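Local coordinates for protein 361aa long hypothetical D-aminopeptidase (Pyrococcus horikoshii, PDB 2DRH) that is of unproven function but probably acts as an aminopeptidase of the S58 (DmpA) type, at residues A[267-272]-A[318-323]; A[212-217]-A[272-277]. All coordinates share one frame; numbering follows the deposited sequence.

Contact 1: A[267-272]-A[318-323]; sequences ARTGGY and AVEEAI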
ATOM      1  N   ALA A 267       8.566  13.775 -13.799  1.00 20.87           N
ATOM      2  CA  ALA A 267      10.012  13.770 -13.585  1.00 20.41           C
ATOM      3  C   ALA A 267      10.803  14.357 -14.751  1.00 21.98           C
ATOM      4  O   ALA A 267      11.810  15.042 -14.550  1.00 19.64           O
ATOM      5  CB  ALA A 267      10.482  12.353 -13.318  1.00 20.38           C
ATOM      6  N   ARG A 268      10.340  14.077 -15.968  1.00 21.76           N
ATOM      7  CA  ARG A 268      10.997  14.538 -17.176  1.00 22.49           C
ATOM      8  C   ARG A 268      10.937  16.050 -17.406  1.00 22.16           C
ATOM      9  O   ARG A 268      11.732  16.579 -18.169  1.00 23.56           O
ATOM     10  CB  ARG A 268      10.444  13.772 -18.391  1.00 23.06           C
ATOM     11  CG  ARG A 268      10.928  12.317 -18.446  1.00 24.27           C
ATOM     12  CD  ARG A 268      10.313  11.518 -19.602  1.00 26.69           C
ATOM     13  NE  ARG A 268      10.754  11.978 -20.919  1.00 27.40           N
ATOM     14  CZ  ARG A 268      11.880  11.601 -21.519  1.00 28.67           C
ATOM     15  NH1 ARG A 268      12.704  10.744 -20.927  1.00 26.96           N
ATOM     16  NH2 ARG A 268      12.181  12.078 -22.723  1.00 28.70           N
ATOM     17  N   THR A 269      10.008  16.746 -16.755  1.00 20.53           N
ATOM     18  CA  THR A 269       9.932  18.193 -16.899  1.00 19.38           C
ATOM     19  C   THR A 269      10.692  18.868 -15.750  1.00 19.73           C
ATOM     20  O   THR A 269      10.750  20.095 -15.675  1.00 17.59           O
ATOM     21  CB  THR A 269       8.472  18.718 -16.872  1.00 20.64           C
ATOM     22  OG1 THR A 269       7.900  18.468 -15.582  1.00 19.71           O
ATOM     23  CG2 THR A 269       7.624  18.043 -17.950  1.00 21.76           C
ATOM     24  N   GLY A 270      11.283  18.069 -14.865  1.00 20.12           N
ATOM     25  CA  GLY A 270      12.010  18.628 -13.735  1.00 19.47           C
ATOM     26  C   GLY A 270      11.270  18.488 -12.408  1.00 21.54           C
ATOM     27  O   GLY A 270      11.574  19.198 -11.436  1.00 19.70           O
ATOM     28  N   GLY A 271      10.294  17.582 -12.364  1.00 19.20           N
ATOM     29  CA  GLY A 271       9.533  17.359 -11.145  1.00 18.27           C
ATOM     30  C   GLY A 271      10.221  16.333 -10.255  1.00 19.89           C
ATOM     31  O   GLY A 271      10.328  15.156 -10.624  1.00 18.12           O
ATOM     32  N   TYR A 272      10.677  16.779  -9.081  1.00 19.33           N
ATOM     33  CA  TYR A 272      11.382  15.921  -8.135  1.00 18.66           C
ATOM     34  C   TYR A 272      10.571  15.538  -6.896  1.00 19.29           C
ATOM     35  O   TYR A 272      11.076  14.835  -6.011  1.00 17.88           O
ATOM     36  CB  TYR A 272      12.686  16.597  -7.686  1.00 19.32           C
ATOM     37  CG  TYR A 272      13.667  16.863  -8.813  1.00 20.14           C
ATOM     38  CD1 TYR A 272      13.565  18.011  -9.595  1.00 21.05           C
ATOM     39  CD2 TYR A 272      14.673  15.949  -9.116  1.00 19.57           C
ATOM     40  CE1 TYR A 272      14.441  18.241 -10.651  1.00 21.80           C
ATOM     41  CE2 TYR A 272      15.554  16.167 -10.171  1.00 19.90           C
ATOM     42  CZ  TYR A 272      15.432  17.315 -10.936  1.00 21.80           C
ATOM     43  OH  TYR A 272      16.291  17.529 -11.999  1.00 23.87           O
ATOM     44  N   ALA A 318       1.719  12.253 -22.532  1.00 20.40           N
ATOM     45  CA  ALA A 318       0.619  13.190 -22.350  1.00 20.01           C
ATOM     46  C   ALA A 318       0.866  14.084 -21.134  1.00 20.11           C
ATOM     47  O   ALA A 318       0.615  15.283 -21.182  1.00 19.15           O
ATOM     48  CB  ALA A 318      -0.686  12.432 -22.182  1.00 18.32           C
ATOM     49  N   VAL A 319       1.351  13.497 -20.044  1.00 19.09           N
ATOM     50  CA  VAL A 319       1.621  14.273 -18.834  1.00 20.17           C
ATOM     51  C   VAL A 319       2.743  15.277 -19.056  1.00 17.55           C
ATOM     52  O   VAL A 319       2.598  16.440 -18.717  1.00 19.72           O
ATOM     53  CB  VAL A 319       1.989  13.358 -17.637  1.00 19.91           C
ATOM     54  CG1 VAL A 319       2.544  14.203 -16.463  1.00 19.40           C
ATOM     55  CG2 VAL A 319       0.753  12.593 -17.179  1.00 17.53           C
ATOM     56  N   GLU A 320       3.852  14.836 -19.642  1.00 19.20           N
ATOM     57  CA  GLU A 320       4.975  15.741 -19.873  1.00 19.81           C
ATOM     58  C   GLU A 320       4.561  16.953 -20.698  1.00 20.71           C
ATOM     59  O   GLU A 320       4.869  18.090 -20.329  1.00 17.48           O
ATOM     60  CB  GLU A 320       6.140  15.021 -20.564  1.00 20.20           C
ATOM     61  CG  GLU A 320       7.393  15.891 -20.714  1.00 20.71           C
ATOM     62  CD  GLU A 320       8.570  15.164 -21.360  1.00 22.90           C
ATOM     63  OE1 GLU A 320       8.632  13.913 -21.277  1.00 25.39           O
ATOM     64  OE2 GLU A 320       9.447  15.849 -21.936  1.00 20.20           O
ATOM     65  N   GLU A 321       3.869  16.725 -21.814  1.00 20.05           N
ATOM     66  CA  GLU A 321       3.458  17.848 -22.629  1.00 19.76           C
ATOM     67  C   GLU A 321       2.405  18.676 -21.900  1.00 19.63           C
ATOM     68  O   GLU A 321       2.441  19.907 -21.947  1.00 19.73           O
ATOM     69  CB  GLU A 321       2.908  17.391 -23.988  1.00 22.50           C
ATOM     70  CG  GLU A 321       2.947  18.514 -25.039  1.00 22.81           C
ATOM     71  CD  GLU A 321       2.019  18.282 -26.226  1.00 26.41           C
ATOM     72  OE1 GLU A 321       2.052  17.183 -26.821  1.00 27.80           O
ATOM     73  OE2 GLU A 321       1.259  19.213 -26.567  1.00 26.85           O
ATOM     74  N   ALA A 322       1.474  18.007 -21.222  1.00 18.50           N
ATOM     75  CA  ALA A 322       0.421  18.712 -20.499  1.00 19.91           C
ATOM     76  C   ALA A 322       1.009  19.700 -19.493  1.00 20.09           C
ATOM     77  O   ALA A 322       0.467  20.792 -19.304  1.00 22.63           O
ATOM     78  CB  ALA A 322      -0.490  17.726 -19.787  1.00 16.51           C
ATOM     79  N   ILE A 323       2.108  19.318 -18.850  1.00 19.71           N
ATOM     80  CA  ILE A 323       2.755  20.193 -17.880  1.00 19.30           C
ATOM     81  C   ILE A 323       3.313  21.411 -18.598  1.00 21.22           C
ATOM     82  O   ILE A 323       3.079  22.547 -18.184  1.00 21.54           O
ATOM     83  CB  ILE A 323       3.900  19.470 -17.134  1.00 19.19           C
ATOM     84  CG1 ILE A 323       3.315  18.378 -16.232  1.00 18.55           C
ATOM     85  CG2 ILE A 323       4.716  20.477 -16.310  1.00 17.44           C
ATOM     86  CD1 ILE A 323       4.353  17.497 -15.563  1.00 16.34           C
TER
HETATM   87  O   HOH W   1      10.824  14.265 -23.479  1.00 46.70           O
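The C-terminal end of helix 252-268, closed by a Schellman motif, leans here against the middle of helix 309-328 through a salt bridge and a small apolar seam. R268 meets E320 with its NE rather than with a terminal nitrogen: NE donates to E320 OE1 over 2.9 Å, at a somewhat bent N-H...O angle of 146°. The oxygen lies almost in the guanidinium plane, yet the two flat groups are turned 48° apart, and NE comes to the syn side of OE1, tilted out of the carboxylate plane. A water continues the link, accepting from R268 NH2 at 2.7 Å and donating to E320 OE2 at 2.6 Å, which ties both carboxylate oxygens to the same guanidinium. With CG anti to the backbone N (chi1 -175°) and the chain extended beyond it, E320 reaches across to R268 and runs past T269 in the opposite sense, T269 CG2 lying 3.5 Å from E320 CG. T269 OG1 also packs against I323 CD1, 3.7 Å away, while its hydrogen bond goes back to the carbonyl of L266 in the last turn of helix 252-268. G270, at positive phi, is the first residue to leave the helical path; its N reaches A267 O at 3.1 Å, and a CB here would crowd the carbonyl O of T269, which calls for glycine. V319 and I323 also pack on helix 252-268, through A262 and L266, and on strand 240-246, while A318 and A322 touch strand 198-207, so helix 309-328 lies over both strands beside helix 252-268.

Contact 2: A[212-217]-A[272-277]; sequences REDLTI and YAYNGS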
ATOM      1  N   ARG A 212      12.757  27.249 -10.185  1.00 28.81           N
ATOM      2  CA  ARG A 212      13.011  27.825 -11.499  1.00 29.07           C
ATOM      3  C   ARG A 212      14.017  27.027 -12.332  1.00 28.64           C
ATOM      4  O   ARG A 212      13.773  26.743 -13.507  1.00 27.53           O
ATOM      5  CB  ARG A 212      13.500  29.274 -11.351  1.00 28.97           C
ATOM      6  CG  ARG A 212      13.893  29.936 -12.667  1.00 28.79           C
ATOM      7  CD  ARG A 212      12.718  30.019 -13.634  1.00 27.62           C
ATOM      8  NE  ARG A 212      11.707  30.979 -13.205  1.00 27.14           N
ATOM      9  CZ  ARG A 212      11.896  32.294 -13.167  1.00 27.79           C
ATOM     10  NH1 ARG A 212      13.060  32.814 -13.535  1.00 26.92           N
ATOM     11  NH2 ARG A 212      10.923  33.091 -12.755  1.00 27.66           N
ATOM     12  N   GLU A 213      15.136  26.660 -11.714  1.00 27.21           N
ATOM     13  CA  GLU A 213      16.192  25.927 -12.401  1.00 28.60           C
ATOM     14  C   GLU A 213      15.950  24.453 -12.711  1.00 27.92           C
ATOM     15  O   GLU A 213      16.758  23.839 -13.413  1.00 27.60           O
ATOM     16  CB  GLU A 213      17.512  26.063 -11.632  1.00 31.55           C
ATOM     17  CG  GLU A 213      17.367  26.004 -10.121  1.00 37.67           C
ATOM     18  CD  GLU A 213      16.551  27.170  -9.581  1.00 39.71           C
ATOM     19  OE1 GLU A 213      16.907  28.329  -9.884  1.00 44.30           O
ATOM     20  OE2 GLU A 213      15.558  26.931  -8.864  1.00 40.49           O
ATOM     21  N   ASP A 214      14.869  23.874 -12.202  1.00 25.49           N
ATOM     22  CA  ASP A 214      14.604  22.470 -12.490  1.00 25.19           C
ATOM     23  C   ASP A 214      13.977  22.290 -13.877  1.00 25.36           C
ATOM     24  O   ASP A 214      14.219  21.289 -14.551  1.00 25.21           O
ATOM     25  CB  ASP A 214      13.663  21.862 -11.443  1.00 26.39           C
ATOM     26  CG  ASP A 214      14.220  21.937 -10.027  1.00 26.97           C
ATOM     27  OD1 ASP A 214      15.445  21.764  -9.840  1.00 25.93           O
ATOM     28  OD2 ASP A 214      13.418  22.153  -9.097  1.00 28.97           O
ATOM     29  N   LEU A 215      13.185  23.271 -14.296  1.00 24.59           N
ATOM     30  CA  LEU A 215      12.481  23.227 -15.576  1.00 24.29           C
ATOM     31  C   LEU A 215      13.252  22.581 -16.727  1.00 25.54           C
ATOM     32  O   LEU A 215      14.309  23.058 -17.154  1.00 25.06           O
ATOM     33  CB  LEU A 215      12.022  24.640 -15.969  1.00 22.40           C
ATOM     34  CG  LEU A 215      11.167  24.774 -17.241  1.00 25.20           C
ATOM     35  CD1 LEU A 215       9.955  23.849 -17.181  1.00 21.48           C
ATOM     36  CD2 LEU A 215      10.728  26.219 -17.396  1.00 21.16           C
ATOM     37  N   THR A 216      12.694  21.483 -17.227  1.00 25.21           N
ATOM     38  CA  THR A 216      13.287  20.739 -18.325  1.00 24.46           C
ATOM     39  C   THR A 216      12.238  20.590 -19.423  1.00 24.15           C
ATOM     40  O   THR A 216      11.180  20.005 -19.195  1.00 21.20           O
ATOM     41  CB  THR A 216      13.713  19.347 -17.851  1.00 24.50           C
ATOM     42  OG1 THR A 216      14.491  19.482 -16.653  1.00 23.54           O
ATOM     43  CG2 THR A 216      14.540  18.643 -18.923  1.00 24.52           C
ATOM     44  N   ILE A 217      12.525  21.127 -20.607  1.00 23.08           N
ATOM     45  CA  ILE A 217      11.572  21.044 -21.713  1.00 23.36           C
ATOM     46  C   ILE A 217      12.145  20.263 -22.879  1.00 22.93           C
ATOM     47  O   ILE A 217      13.049  20.729 -23.565  1.00 24.46           O
ATOM     48  CB  ILE A 217      11.145  22.448 -22.206  1.00 21.59           C
ATOM     49  CG1 ILE A 217      10.476  23.220 -21.065  1.00 19.70           C
ATOM     50  CG2 ILE A 217      10.176  22.317 -23.379  1.00 20.34           C
ATOM     51  CD1 ILE A 217       9.959  24.593 -21.458  1.00 18.55           C
ATOM     52  N   TYR A 272      10.677  16.779  -9.081  1.00 19.33           N
ATOM     53  CA  TYR A 272      11.382  15.921  -8.135  1.00 18.66           C
ATOM     54  C   TYR A 272      10.571  15.538  -6.896  1.00 19.29           C
ATOM     55  O   TYR A 272      11.076  14.835  -6.011  1.00 17.88           O
ATOM     56  CB  TYR A 272      12.686  16.597  -7.686  1.00 19.32           C
ATOM     57  CG  TYR A 272      13.667  16.863  -8.813  1.00 20.14           C
ATOM     58  CD1 TYR A 272      13.565  18.011  -9.595  1.00 21.05           C
ATOM     59  CD2 TYR A 272      14.673  15.949  -9.116  1.00 19.57           C
ATOM     60  CE1 TYR A 272      14.441  18.241 -10.651  1.00 21.80           C
ATOM     61  CE2 TYR A 272      15.554  16.167 -10.171  1.00 19.90           C
ATOM     62  CZ  TYR A 272      15.432  17.315 -10.936  1.00 21.80           C
ATOM     63  OH  TYR A 272      16.291  17.529 -11.999  1.00 23.87           O
ATOM     64  N   ALA A 273       9.325  16.000  -6.831  1.00 18.09           N
ATOM     65  CA  ALA A 273       8.451  15.712  -5.699  1.00 19.05           C
ATOM     66  C   ALA A 273       9.111  16.123  -4.374  1.00 20.30           C
ATOM     67  O   ALA A 273       9.361  15.289  -3.504  1.00 18.31           O
ATOM     68  CB  ALA A 273       8.094  14.223  -5.672  1.00 14.69           C
ATOM     69  N   TYR A 274       9.401  17.411  -4.228  1.00 21.82           N
ATOM     70  CA  TYR A 274      10.005  17.893  -2.990  1.00 22.52           C
ATOM     71  C   TYR A 274       9.083  17.558  -1.824  1.00 22.54           C
ATOM     72  O   TYR A 274       7.916  17.186  -2.014  1.00 19.77           O
ATOM     73  CB  TYR A 274      10.244  19.405  -3.061  1.00 22.32           C
ATOM     74  CG  TYR A 274      11.266  19.798  -4.103  1.00 22.81           C
ATOM     75  CD1 TYR A 274      12.498  19.143  -4.181  1.00 24.04           C
ATOM     76  CD2 TYR A 274      11.010  20.830  -5.006  1.00 24.21           C
ATOM     77  CE1 TYR A 274      13.451  19.506  -5.134  1.00 24.29           C
ATOM     78  CE2 TYR A 274      11.958  21.202  -5.963  1.00 24.57           C
ATOM     79  CZ  TYR A 274      13.172  20.537  -6.019  1.00 24.17           C
ATOM     80  OH  TYR A 274      14.111  20.914  -6.949  1.00 26.64           O
ATOM     81  N   ASN A 275       9.606  17.702  -0.611  1.00 20.18           N
ATOM     82  CA  ASN A 275       8.838  17.382   0.577  1.00 18.33           C
ATOM     83  C   ASN A 275       7.410  17.914   0.651  1.00 17.44           C
ATOM     84  O   ASN A 275       6.488  17.165   0.973  1.00 16.57           O
ATOM     85  CB  ASN A 275       9.571  17.839   1.829  1.00 17.59           C
ATOM     86  CG  ASN A 275       8.787  17.534   3.077  1.00 18.28           C
ATOM     87  OD1 ASN A 275       8.590  16.368   3.430  1.00 21.56           O
ATOM     88  ND2 ASN A 275       8.316  18.576   3.748  1.00 18.18           N
ATOM     89  N   GLY A 276       7.234  19.206   0.391  1.00 14.95           N
ATOM     90  CA  GLY A 276       5.908  19.788   0.468  1.00 17.65           C
ATOM     91  C   GLY A 276       5.090  19.773  -0.818  1.00 19.89           C
ATOM     92  O   GLY A 276       4.069  20.456  -0.912  1.00 21.01           O
ATOM     93  N   SER A 277       5.513  18.996  -1.804  1.00 19.20           N
ATOM     94  CA  SER A 277       4.787  18.956  -3.066  1.00 20.78           C
ATOM     95  C   SER A 277       3.765  17.826  -3.142  1.00 19.70           C
ATOM     96  O   SER A 277       4.118  16.645  -3.156  1.00 20.96           O
ATOM     97  CB  SER A 277       5.769  18.838  -4.228  1.00 20.75           C
ATOM     98  OG  SER A 277       5.115  19.059  -5.460  1.00 22.77           O
TER
HETATM   99  O   HOH W   2      15.970  19.408 -13.744  1.00 33.14           O
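D214 points its carboxylate at two tyrosines of the 272-277 loop and uses each differently. Y274 approaches from the opposite direction and presents its hydroxyl: OH donates to D214 OD2 over 2.6 Å, on the syn side but 31° out of the carboxylate plane. OD2 lies near the plane of the Y274 ring, at its edge, and ring and carboxylate are turned 50° apart. Y272 instead crosses the aspartate obliquely, its CE1 3.8 Å from D214 OD1 and the two planes 60° apart, a van der Waals contact. CG of D214 stands anti to its carbonyl carbon, which sets the carboxylate beside both tyrosines. The Y272 hydroxyl hydrogen-bonds instead to a water 2.6 Å from OH, in the plane of the ring; this water donates to D214 O at 2.7 Å. T216 OG1 also donates to D214 O, over 2.8 Å, so that one carbonyl receives two bonds. Since D214 OD2 accepts from the backbone N of R211 as well, an alanine in place of D214 would probably leave both that N-H and the Y274 hydroxyl without their acceptor and the Y274 ring freer to turn. K313 of the second subunit makes a cation-pi contact with Y272 and packs on D214, placing the pair at a subunit interface. Within the chain, 212-217 belongs to the loop that follows strand 198-207 and precedes helix 222-225, with L215 and I217 packed on helix 309-328, whereas 272-277 leads from helix 252-268 into strand 278-285.

Overall arrangement
From the N terminus, the chain leaves strand 198-207 and enters 212-217, runs through strand 240-246 and helix 252-268, and returns at 272-277, where contact 2 closes a loop with 54 residues between its segments. Contact 1 starts just before this closure, at 267-272, and closes its own loop of 45 intervening residues on helix 309-328, beyond strand 278-285. The two loops therefore cross and share Y272. Their centres are about 10 Å apart, and a probable backbone hydrogen bond, T269 O to T216 N at 2.8 Å, joins them directly. Together they tie the end of helix 252-268 and the loop after it to helix 309-328 and to the loop after strand 198-207, and both touch the second subunit.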